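Local coordinates for putative cell surface protein, similar to internalin proteins (Listeria monocytogenes EGD-e, PDB 5KZS) that is of unknown function but, as a leucine-rich-repeat protein resembling the internalins, probably makes protein contacts at the bacterial surface, at residues Phe18-Leu23 against Asn60-Leu65; Ala24-Lys29 against Gly52-Thr57; Glu196-Phe201 against Asn219-Tyr224; Asn206-Phe211 against Asn225-Leu230. All blocks are in the same frame, centred on the assembly; numbering follows the deposited sequence.

Contact 1. Residues Phe18-Leu23 against Asn60-Leu65; sequences FPDEGL and NDSMQL
Leu23 holds CG anti to its backbone N (chi1 169°) and Leu65 holds CG anti to its carbonyl carbon (chi1 -58°), torsions that bring CD2 of Leu23 within 3.8 Å of CB of Leu65. The pair joins two helix ends in a manner consistent with the helical N-terminal cap of internalins: the start of helix 21-31 rests on the short, weakly bonded helix at about 60-64. The two leucine side chains cross obliquely, and CD2 of Leu23 also reaches to 3.3 Å from the carbonyl oxygen of Ser62. Leu65 then extends its CD1 methyl to the turn before helix 21-31, 4.0 Å from CG of Pro19 and 3.9 Å from CB of Asp20. Pro19 is the centre of an inverse gamma turn, closed by a bond of 2.7 Å from Asp20 N to Phe18 O. Asp20 is the N-cap of the helix, its OD2 accepting from Leu23 N at 152°, on the anti side of the carboxylate. No hydrogen bond spans the two segments, which meet by packing alone. Behind them, Leu23 and Met63 both lie on Phe53 of strand 50-53, tying the two helices to the first strand of the repeat sheet. The hydroxyl of Ser62 is bonded to Thr59 OG1 rather than to Asp20, whose OD1 stands 3.5 Å from Ser62 OG.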
# COMPACT_ATOMS: atom_id res chain seq x y z
N PHE A 18 17.39 11.03 29.73
CA PHE A 18 17.05 9.92 28.83
C PHE A 18 17.90 8.67 29.14
O PHE A 18 18.74 8.29 28.34
CB PHE A 18 17.27 10.37 27.38
CG PHE A 18 16.44 11.57 26.97
CD1 PHE A 18 15.06 11.48 26.85
CD2 PHE A 18 17.05 12.79 26.68
CE1 PHE A 18 14.30 12.59 26.45
CE2 PHE A 18 16.29 13.90 26.28
CZ PHE A 18 14.91 13.79 26.17
N PRO A 19 17.67 8.01 30.29
CA PRO A 19 18.53 6.92 30.82
C PRO A 19 18.65 5.58 30.06
O PRO A 19 18.56 4.51 30.67
CB PRO A 19 17.93 6.70 32.21
CG PRO A 19 16.49 7.06 32.05
CD PRO A 19 16.56 8.30 31.20
N ASP A 20 18.88 5.65 28.75
CA ASP A 20 19.18 4.50 27.89
C ASP A 20 20.26 4.97 26.92
O ASP A 20 20.12 6.05 26.33
CB ASP A 20 17.95 4.09 27.09
CG ASP A 20 18.22 2.89 26.17
OD1 ASP A 20 18.33 1.77 26.71
OD2 ASP A 20 18.29 3.06 24.92
N GLU A 21 21.32 4.18 26.76
CA GLU A 21 22.43 4.57 25.90
C GLU A 21 21.93 4.94 24.51
O GLU A 21 22.12 6.08 24.06
CB GLU A 21 23.52 3.48 25.82
CG GLU A 21 24.69 3.74 26.76
CD GLU A 21 25.82 2.72 26.65
OE1 GLU A 21 25.85 1.93 25.67
OE2 GLU A 21 26.70 2.71 27.56
N GLY A 22 21.24 4.00 23.88
CA GLY A 22 20.75 4.18 22.53
C GLY A 22 19.96 5.47 22.34
O GLY A 22 20.24 6.24 21.43
N LEU A 23 18.98 5.70 23.22
CA LEU A 23 18.07 6.84 23.08
C LEU A 23 18.77 8.15 23.34
O LEU A 23 18.47 9.16 22.71
CB LEU A 23 16.87 6.69 24.03
CG LEU A 23 15.93 7.89 24.23
CD1 LEU A 23 15.33 8.39 22.94
CD2 LEU A 23 14.82 7.51 25.18
N ASN A 60 10.66 -0.61 22.84
CA ASN A 60 9.38 0.04 23.17
C ASN A 60 9.43 0.70 24.55
O ASN A 60 8.88 1.79 24.75
CB ASN A 60 8.22 -0.96 23.21
CG ASN A 60 7.99 -1.70 21.90
OD1 ASN A 60 8.32 -1.20 20.81
ND2 ASN A 60 7.44 -2.89 22.00
N ASP A 61 10.08 0.02 25.49
CA ASP A 61 10.25 0.53 26.84
C ASP A 61 11.22 1.72 26.88
O ASP A 61 10.85 2.78 27.38
CB ASP A 61 10.68 -0.61 27.79
CG ASP A 61 9.54 -1.65 28.03
OD1 ASP A 61 8.45 -1.56 27.41
OD2 ASP A 61 9.75 -2.58 28.85
N SER A 62 12.41 1.58 26.31
CA SER A 62 13.36 2.71 26.24
C SER A 62 12.72 3.95 25.62
O SER A 62 12.83 5.05 26.16
CB SER A 62 14.62 2.36 25.41
OG SER A 62 15.07 1.03 25.63
N MSE A 63 12.02 3.77 24.50
CA MSE A 63 11.43 4.89 23.76
C MSE A 63 10.37 5.63 24.54
O MSE A 63 10.11 6.81 24.28
CB MSE A 63 10.88 4.35 22.44
CG MSE A 63 10.47 5.42 21.42
SE MSE A 63 12.03 6.27 20.57
CE MSE A 63 12.05 5.09 19.00
N GLN A 64 9.74 4.96 25.52
CA GLN A 64 8.81 5.63 26.45
C GLN A 64 9.47 6.69 27.32
O GLN A 64 8.80 7.61 27.79
CB GLN A 64 8.08 4.65 27.37
CG GLN A 64 6.89 3.99 26.72
CD GLN A 64 6.23 3.00 27.64
OE1 GLN A 64 6.23 1.80 27.37
NE2 GLN A 64 5.69 3.49 28.75
N LEU A 65 10.78 6.58 27.52
CA LEU A 65 11.50 7.55 28.35
C LEU A 65 11.35 8.98 27.80
O LEU A 65 11.54 9.94 28.53
CB LEU A 65 12.97 7.16 28.52
CG LEU A 65 13.25 5.77 29.14
CD1 LEU A 65 14.69 5.34 28.93
CD2 LEU A 65 12.87 5.74 30.60

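Contact 2. Residues Ala24-Lys29 against Gly52-Thr57; sequences AKDMAK and GFETET
Asp26 of helix 21-31 sets its carboxylate against the chain just after strand 50-53, and the two oxygens take different partners there. OD2 accepts two backbone N-H groups: Thr55 N, 3.1 Å away and nearly straight at 174°, meets the syn lone pair of OD2, while Glu54 N, 2.7 Å from OD2, comes from above the carboxylate plane. OD1 accepts from Thr55 OG1, but the modelled 2.4 Å between them is too short to be trusted, so the details of this bond are doubtful. The Glu54 side chain slides past Asp26 in the opposite direction, its carboxylate plane turned 43° from that of Asp26. Its CG lies between the backbone N and the carbonyl carbon (chi1 52°) and the chain bends at chi2, which brings OE1 back to 3.0 Å from OD1 of Asp26. Acceptors this close may share a proton, and Lys29 NZ, 4.6 Å from Glu54 OE2 and beyond salt-bridge range, may ease the repulsion. On the buried side, SE of selenomethionine Met27 makes an oblique Met-aromatic contact, 4.3 Å from CE1 of Phe53. A helix pinned beside the first parallel strand is consistent with the N-terminal cap of an internalin leucine-rich-repeat domain.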
# COMPACT_ATOMS: atom_id res chain seq x y z
N ALA A 24 19.69 8.13 24.30
CA ALA A 24 20.44 9.31 24.67
C ALA A 24 21.38 9.74 23.55
O ALA A 24 21.48 10.93 23.23
CB ALA A 24 21.25 9.03 25.94
N LYS A 25 22.06 8.75 22.98
CA LYS A 25 22.92 8.96 21.84
C LYS A 25 22.14 9.67 20.72
O LYS A 25 22.55 10.72 20.25
CB LYS A 25 23.52 7.63 21.37
CG LYS A 25 24.56 7.78 20.27
CD LYS A 25 25.53 6.60 20.25
CE LYS A 25 26.39 6.58 18.98
NZ LYS A 25 25.62 6.16 17.77
N ASP A 26 20.98 9.12 20.37
CA ASP A 26 20.14 9.73 19.33
C ASP A 26 19.64 11.11 19.73
O ASP A 26 19.60 12.03 18.90
CB ASP A 26 18.95 8.82 18.98
CG ASP A 26 19.38 7.53 18.28
OD1 ASP A 26 20.59 7.29 18.15
OD2 ASP A 26 18.50 6.76 17.83
N MSE A 27 19.27 11.26 20.99
CA MSE A 27 18.80 12.55 21.49
C MSE A 27 19.91 13.58 21.49
O MSE A 27 19.66 14.77 21.28
CB MSE A 27 18.17 12.39 22.88
CG MSE A 27 16.76 11.79 22.83
SE MSE A 27 15.49 12.89 21.81
CE MSE A 27 16.08 14.75 22.10
N ALA A 28 21.15 13.14 21.73
CA ALA A 28 22.32 14.02 21.64
C ALA A 28 22.45 14.57 20.25
O ALA A 28 22.57 15.78 20.06
CB ALA A 28 23.59 13.28 22.02
N LYS A 29 22.40 13.66 19.28
CA LYS A 29 22.40 14.01 17.87
C LYS A 29 21.23 14.93 17.51
O LYS A 29 21.42 15.91 16.82
CB LYS A 29 22.39 12.77 16.99
CG LYS A 29 22.90 13.04 15.58
CD LYS A 29 22.16 12.26 14.51
CE LYS A 29 22.89 12.34 13.17
NZ LYS A 29 22.17 11.53 12.15
N GLY A 52 14.85 12.40 15.08
CA GLY A 52 15.26 11.17 14.39
C GLY A 52 15.76 10.12 15.37
O GLY A 52 16.24 10.47 16.45
N PHE A 53 15.65 8.85 14.99
CA PHE A 53 16.16 7.74 15.81
C PHE A 53 16.73 6.69 14.90
O PHE A 53 16.15 6.38 13.87
CB PHE A 53 15.04 7.14 16.68
CG PHE A 53 14.40 8.14 17.59
CD1 PHE A 53 14.96 8.41 18.83
CD2 PHE A 53 13.29 8.87 17.18
CE1 PHE A 53 14.42 9.38 19.64
CE2 PHE A 53 12.74 9.84 17.99
CZ PHE A 53 13.31 10.09 19.23
N GLU A 54 17.87 6.13 15.29
CA GLU A 54 18.58 5.16 14.45
C GLU A 54 19.31 4.02 15.18
O GLU A 54 19.67 3.03 14.55
CB GLU A 54 19.55 5.89 13.49
CG GLU A 54 20.53 6.88 14.15
CD GLU A 54 19.91 8.23 14.53
OE1 GLU A 54 20.35 8.84 15.55
OE2 GLU A 54 18.98 8.70 13.82
N THR A 55 19.52 4.15 16.49
CA THR A 55 20.27 3.14 17.23
C THR A 55 19.35 1.96 17.51
O THR A 55 18.27 2.12 18.11
CB THR A 55 20.82 3.72 18.55
OG1 THR A 55 21.37 5.01 18.30
CG2 THR A 55 21.90 2.82 19.15
N GLU A 56 19.78 0.78 17.09
CA GLU A 56 18.90 -0.39 17.08
C GLU A 56 18.69 -1.08 18.44
O GLU A 56 17.93 -2.05 18.51
CB GLU A 56 19.37 -1.40 16.01
CG GLU A 56 19.42 -0.80 14.60
CD GLU A 56 18.97 -1.74 13.49
OE1 GLU A 56 18.48 -2.85 13.78
OE2 GLU A 56 19.09 -1.35 12.30
N THR A 57 19.33 -0.59 19.49
CA THR A 57 19.10 -1.10 20.85
C THR A 57 17.87 -0.49 21.53
O THR A 57 17.44 -1.01 22.57
CB THR A 57 20.31 -0.85 21.78
OG1 THR A 57 20.57 0.56 21.88
CG2 THR A 57 21.56 -1.60 21.28

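Contact 3. Residues Glu196-Phe201 against Asn219-Tyr224; sequences ELNLSF and NLNLDY
Leu197 and Leu220 sit in register on neighbouring parallel strands of the leucine-rich-repeat sheet, and the backbone between them is closely bonded. Leu197 N gives to Asn219 O at 2.9 Å, Asn221 N to Leu197 O at 3.0 Å, and Leu199 N to Asn221 O at 2.9 Å. The pairing outlasts the regular strands, for Phe201 N still reaches Asp223 O at 3.1 Å. Close packing continues on the leucine face. Leu197 and Leu220 run side by side, with CD2 of Leu197 3.8 Å from CD1 of Leu220, and that same CD1 is met by CD1 of Leu199 at 3.7 Å; all are buried. It is equally close at the far end, where the partly exposed Phe201 and Tyr224 form an offset stack, centroids 4.5 Å apart and planes at 20°.

The loose part is the partly exposed edge at Glu196 and Asn219, whose side chains cross at about a right angle through carbon-to-oxygen contacts. On the same face Asn198 and Asn221 are more closely matched. Each keeps CG anti to its backbone N (chi1 -170° in Asn198), and their amide planes are only 2° apart, with OD1 of Asn198 3.4 Å from CB of Asn221. Both close Asx turns, Asn198 OD1 being gripped by both the N and the OG of Ser200.

Repetition extends beyond the pair: Phe201 also stacks on His179, Leu197 and Asn198 touch strand 174-176, and Asn221, Leu222 and Asp223 pack on strand 238-239, the last strand of the sheet.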
# COMPACT_ATOMS: atom_id res chain seq x y z
N GLU A 196 -6.65 9.75 -3.50
CA GLU A 196 -5.73 8.75 -4.03
C GLU A 196 -5.81 7.48 -3.21
O GLU A 196 -5.74 7.51 -1.98
CB GLU A 196 -4.28 9.27 -4.03
CG GLU A 196 -4.03 10.44 -5.00
CD GLU A 196 -4.17 11.85 -4.38
OE1 GLU A 196 -3.71 12.11 -3.24
OE2 GLU A 196 -4.74 12.74 -5.07
N LEU A 197 -5.96 6.36 -3.89
CA LEU A 197 -6.01 5.07 -3.22
C LEU A 197 -5.10 4.16 -4.01
O LEU A 197 -5.35 3.88 -5.18
CB LEU A 197 -7.45 4.54 -3.19
CG LEU A 197 -7.73 3.15 -2.60
CD1 LEU A 197 -7.21 3.01 -1.19
CD2 LEU A 197 -9.22 2.88 -2.61
N ASN A 198 -4.02 3.72 -3.38
CA ASN A 198 -3.07 2.89 -4.07
C ASN A 198 -3.23 1.45 -3.60
O ASN A 198 -2.96 1.15 -2.42
CB ASN A 198 -1.66 3.41 -3.82
CG ASN A 198 -0.62 2.76 -4.70
OD1 ASN A 198 -0.87 1.77 -5.39
ND2 ASN A 198 0.58 3.30 -4.64
N LEU A 199 -3.66 0.57 -4.53
CA LEU A 199 -3.81 -0.86 -4.26
C LEU A 199 -3.01 -1.76 -5.21
O LEU A 199 -3.31 -2.94 -5.35
CB LEU A 199 -5.28 -1.24 -4.30
CG LEU A 199 -6.22 -0.38 -3.44
CD1 LEU A 199 -7.66 -0.61 -3.79
CD2 LEU A 199 -5.99 -0.63 -1.96
N SER A 200 -1.97 -1.21 -5.84
CA SER A 200 -1.09 -1.99 -6.71
C SER A 200 -0.35 -3.11 -5.98
O SER A 200 -0.16 -3.05 -4.76
CB SER A 200 -0.08 -1.05 -7.37
OG SER A 200 0.56 -0.24 -6.40
N PHE A 201 0.07 -4.13 -6.73
CA PHE A 201 0.73 -5.34 -6.18
C PHE A 201 -0.02 -5.93 -4.98
O PHE A 201 0.50 -5.99 -3.84
CB PHE A 201 2.17 -5.09 -5.77
CG PHE A 201 3.04 -4.48 -6.82
CD1 PHE A 201 3.05 -3.09 -7.00
CD2 PHE A 201 3.93 -5.26 -7.55
CE1 PHE A 201 3.90 -2.50 -7.93
CE2 PHE A 201 4.78 -4.69 -8.49
CZ PHE A 201 4.76 -3.30 -8.68
N ASN A 219 -7.65 8.92 -8.37
CA ASN A 219 -6.59 7.99 -8.68
C ASN A 219 -6.76 6.71 -7.88
O ASN A 219 -6.59 6.71 -6.66
CB ASN A 219 -5.23 8.64 -8.37
CG ASN A 219 -4.06 7.65 -8.36
OD1 ASN A 219 -3.05 7.89 -7.68
ND2 ASN A 219 -4.18 6.55 -9.11
N LEU A 220 -7.07 5.63 -8.58
CA LEU A 220 -7.20 4.31 -7.99
C LEU A 220 -6.20 3.42 -8.68
O LEU A 220 -6.45 2.93 -9.79
CB LEU A 220 -8.63 3.78 -8.17
CG LEU A 220 -8.94 2.35 -7.69
CD1 LEU A 220 -8.47 2.07 -6.27
CD2 LEU A 220 -10.43 2.09 -7.76
N ASN A 221 -5.06 3.22 -8.05
CA ASN A 221 -4.02 2.44 -8.67
C ASN A 221 -4.32 0.95 -8.47
O ASN A 221 -4.27 0.46 -7.34
CB ASN A 221 -2.67 2.80 -8.08
CG ASN A 221 -1.51 2.24 -8.89
OD1 ASN A 221 -1.67 1.23 -9.59
ND2 ASN A 221 -0.35 2.88 -8.79
N LEU A 222 -4.61 0.26 -9.57
CA LEU A 222 -4.84 -1.18 -9.54
C LEU A 222 -3.78 -2.01 -10.26
O LEU A 222 -3.98 -3.21 -10.44
CB LEU A 222 -6.22 -1.47 -10.11
CG LEU A 222 -7.38 -0.76 -9.42
CD1 LEU A 222 -8.69 -1.14 -10.07
CD2 LEU A 222 -7.43 -1.08 -7.94
N ASP A 223 -2.66 -1.39 -10.65
CA ASP A 223 -1.57 -2.08 -11.35
C ASP A 223 -1.15 -3.37 -10.63
O ASP A 223 -1.20 -3.44 -9.44
CB ASP A 223 -0.36 -1.13 -11.45
CG ASP A 223 0.54 -1.40 -12.67
OD1 ASP A 223 0.00 -1.71 -13.77
OD2 ASP A 223 1.78 -1.26 -12.55
N TYR A 224 -0.78 -4.40 -11.38
CA TYR A 224 -0.33 -5.69 -10.82
C TYR A 224 -1.32 -6.36 -9.86
O TYR A 224 -0.98 -6.76 -8.74
CB TYR A 224 1.04 -5.53 -10.17
CG TYR A 224 2.17 -5.38 -11.14
CD1 TYR A 224 2.63 -6.48 -11.86
CD2 TYR A 224 2.83 -4.16 -11.30
CE1 TYR A 224 3.70 -6.37 -12.73
CE2 TYR A 224 3.91 -4.04 -12.17
CZ TYR A 224 4.34 -5.15 -12.89
OH TYR A 224 5.39 -5.06 -13.77

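Contact 4. Residues Asn206-Phe211 against Asn225-Leu230; sequences NTMTNF and NHLNEL
His226 meets Asn206 through its carbonyl oxygen, which accepts Asn206 N at 3.0 Å; this bond belongs to a separate two-stranded parallel pairing of 205-206 with 226-227, each strand coming soon after a strand of the main leucine-rich-repeat sheet. Next comes Leu227, the buried residue of an otherwise surface contact. Its CG stands anti to the carbonyl carbon (chi1 -58°), which sends CD1 to 4.0 Å from SE of selenomethionine Met208 while CD2 faces the backbone of Thr207. At Asn228 the chain returns to Asn206: Asn228 N gives to Asn206 O at 2.8 Å, and the following Glu229 N shares that oxygen through a weak bond of 3.2 Å. The two asparagine amides are turned 79° against each other, with OD1 of Asn206 3.6 Å from CB of Asn228, whose ND2 is occupied by Thr246 O. Glu229 lies alongside Thr207 and is also linked through two waters. One accepts from Met208 N at 2.9 Å and donates to Glu229 O at 3.0 Å; the other donates to Asn206 OD1 and, weakly, to Glu229 OE2.

Leu230 turns away from 206-211 onto Ile264 and Leu268 of helix 263-270, against which Glu229 also leans. From strand 243-252, Ser244 O accepts from His226 ND1 and Gln243 OE1 from Leu227 N, so 225-230 is held between 206-211 and the C-terminal part of the chain.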
# COMPACT_ATOMS: atom_id res chain seq x y z
N ASN A 206 -10.58 -11.48 -10.10
CA ASN A 206 -11.88 -11.43 -10.76
C ASN A 206 -12.54 -10.04 -10.67
O ASN A 206 -12.51 -9.27 -11.63
CB ASN A 206 -12.80 -12.56 -10.25
CG ASN A 206 -13.94 -12.90 -11.21
OD1 ASN A 206 -14.11 -12.32 -12.30
ND2 ASN A 206 -14.73 -13.87 -10.80
N THR A 207 -13.12 -9.72 -9.53
CA THR A 207 -13.81 -8.45 -9.32
C THR A 207 -13.52 -7.99 -7.91
O THR A 207 -12.94 -8.73 -7.11
CB THR A 207 -15.34 -8.59 -9.48
OG1 THR A 207 -15.87 -9.43 -8.44
CG2 THR A 207 -15.71 -9.17 -10.83
N MSE A 208 -13.94 -6.77 -7.61
CA MSE A 208 -13.73 -6.16 -6.30
C MSE A 208 -14.89 -5.25 -6.02
O MSE A 208 -15.76 -5.05 -6.87
CB MSE A 208 -12.40 -5.38 -6.30
CG MSE A 208 -12.54 -4.02 -7.02
SE MSE A 208 -10.85 -3.02 -7.20
CE MSE A 208 -11.10 -1.98 -5.53
N THR A 209 -14.87 -4.68 -4.83
CA THR A 209 -15.87 -3.72 -4.38
C THR A 209 -16.07 -2.53 -5.29
O THR A 209 -15.14 -1.80 -5.55
CB THR A 209 -15.40 -3.18 -3.04
OG1 THR A 209 -15.28 -4.29 -2.14
CG2 THR A 209 -16.39 -2.16 -2.49
N ASN A 210 -17.30 -2.31 -5.72
CA ASN A 210 -17.63 -1.21 -6.62
C ASN A 210 -17.99 -0.00 -5.78
O ASN A 210 -19.15 0.20 -5.45
CB ASN A 210 -18.77 -1.62 -7.56
CG ASN A 210 -18.96 -0.66 -8.72
OD1 ASN A 210 -18.10 0.18 -9.02
ND2 ASN A 210 -20.10 -0.78 -9.40
N PHE A 211 -17.00 0.81 -5.46
CA PHE A 211 -17.12 1.84 -4.40
C PHE A 211 -18.27 2.83 -4.60
O PHE A 211 -18.30 3.55 -5.60
CB PHE A 211 -15.80 2.62 -4.24
CG PHE A 211 -14.64 1.76 -3.83
CD1 PHE A 211 -14.65 1.08 -2.62
CD2 PHE A 211 -13.53 1.64 -4.65
CE1 PHE A 211 -13.57 0.29 -2.26
CE2 PHE A 211 -12.45 0.85 -4.28
CZ PHE A 211 -12.47 0.17 -3.09
N ASN A 225 -2.57 -6.47 -10.30
CA ASN A 225 -3.62 -7.24 -9.64
C ASN A 225 -4.19 -8.25 -10.67
O ASN A 225 -3.65 -8.38 -11.78
CB ASN A 225 -4.69 -6.27 -9.10
CG ASN A 225 -4.30 -5.66 -7.75
OD1 ASN A 225 -4.38 -6.33 -6.72
ND2 ASN A 225 -3.90 -4.40 -7.75
N HIS A 226 -5.26 -8.96 -10.31
CA HIS A 226 -5.76 -10.03 -11.16
C HIS A 226 -7.24 -9.88 -11.52
O HIS A 226 -7.98 -10.87 -11.53
CB HIS A 226 -5.50 -11.38 -10.48
CG HIS A 226 -4.13 -11.50 -9.88
ND1 HIS A 226 -3.02 -11.84 -10.61
CD2 HIS A 226 -3.70 -11.32 -8.61
CE1 HIS A 226 -1.96 -11.87 -9.82
NE2 HIS A 226 -2.35 -11.55 -8.60
N LEU A 227 -7.67 -8.67 -11.85
CA LEU A 227 -9.08 -8.41 -12.14
C LEU A 227 -9.47 -8.78 -13.58
O LEU A 227 -8.73 -8.52 -14.52
CB LEU A 227 -9.43 -6.95 -11.91
CG LEU A 227 -9.17 -6.39 -10.52
CD1 LEU A 227 -9.62 -4.94 -10.46
CD2 LEU A 227 -9.89 -7.21 -9.45
N ASN A 228 -10.65 -9.40 -13.72
CA ASN A 228 -11.29 -9.62 -15.01
C ASN A 228 -12.20 -8.46 -15.37
O ASN A 228 -12.57 -8.28 -16.52
CB ASN A 228 -12.11 -10.91 -14.99
CG ASN A 228 -11.24 -12.14 -14.85
OD1 ASN A 228 -10.77 -12.44 -13.77
ND2 ASN A 228 -11.03 -12.85 -15.95
N GLU A 229 -12.56 -7.65 -14.38
CA GLU A 229 -13.53 -6.60 -14.59
C GLU A 229 -13.31 -5.54 -13.53
O GLU A 229 -13.06 -5.85 -12.37
CB GLU A 229 -14.96 -7.19 -14.52
CG GLU A 229 -16.05 -6.25 -14.01
CD GLU A 229 -17.45 -6.71 -14.39
OE1 GLU A 229 -18.12 -5.97 -15.14
OE2 GLU A 229 -17.88 -7.81 -13.94
N LEU A 230 -13.44 -4.29 -13.97
CA LEU A 230 -13.18 -3.13 -13.15
C LEU A 230 -14.47 -2.53 -12.57
O LEU A 230 -15.49 -2.51 -13.23
CB LEU A 230 -12.47 -2.06 -13.98
CG LEU A 230 -11.20 -2.46 -14.75
CD1 LEU A 230 -10.65 -1.24 -15.48
CD2 LEU A 230 -10.13 -3.07 -13.85
O HOH W 1 -16.09 -10.61 -13.75
O HOH W 2 -14.76 -5.37 -9.98

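In the fold
Contacts 1 and 2 share helix 21-31 at the N-terminal end and touch each other, Gly22 lying near Thr55. Contacts 3 and 4 also touch, about halfway along and towards the other end, with Asn225 ND2 reaching Leu199 O; contact 4 lies about 45 Å, centre to centre, from contact 2. Contacts 1, 2 and 3 are partly buried, while contact 4 is at the surface. Chemistry follows position. Contact 1 is packing led by leucines, with no crossing hydrogen bond, whereas contact 2 concentrates its bonds on one carboxylate. Contact 3 is regular strand pairing with a buried leucine face, and contact 4 relies on a short bridge, a shared carbonyl oxygen and waters. Contacts 2 and 3 both reach the same nine-stranded parallel sheet.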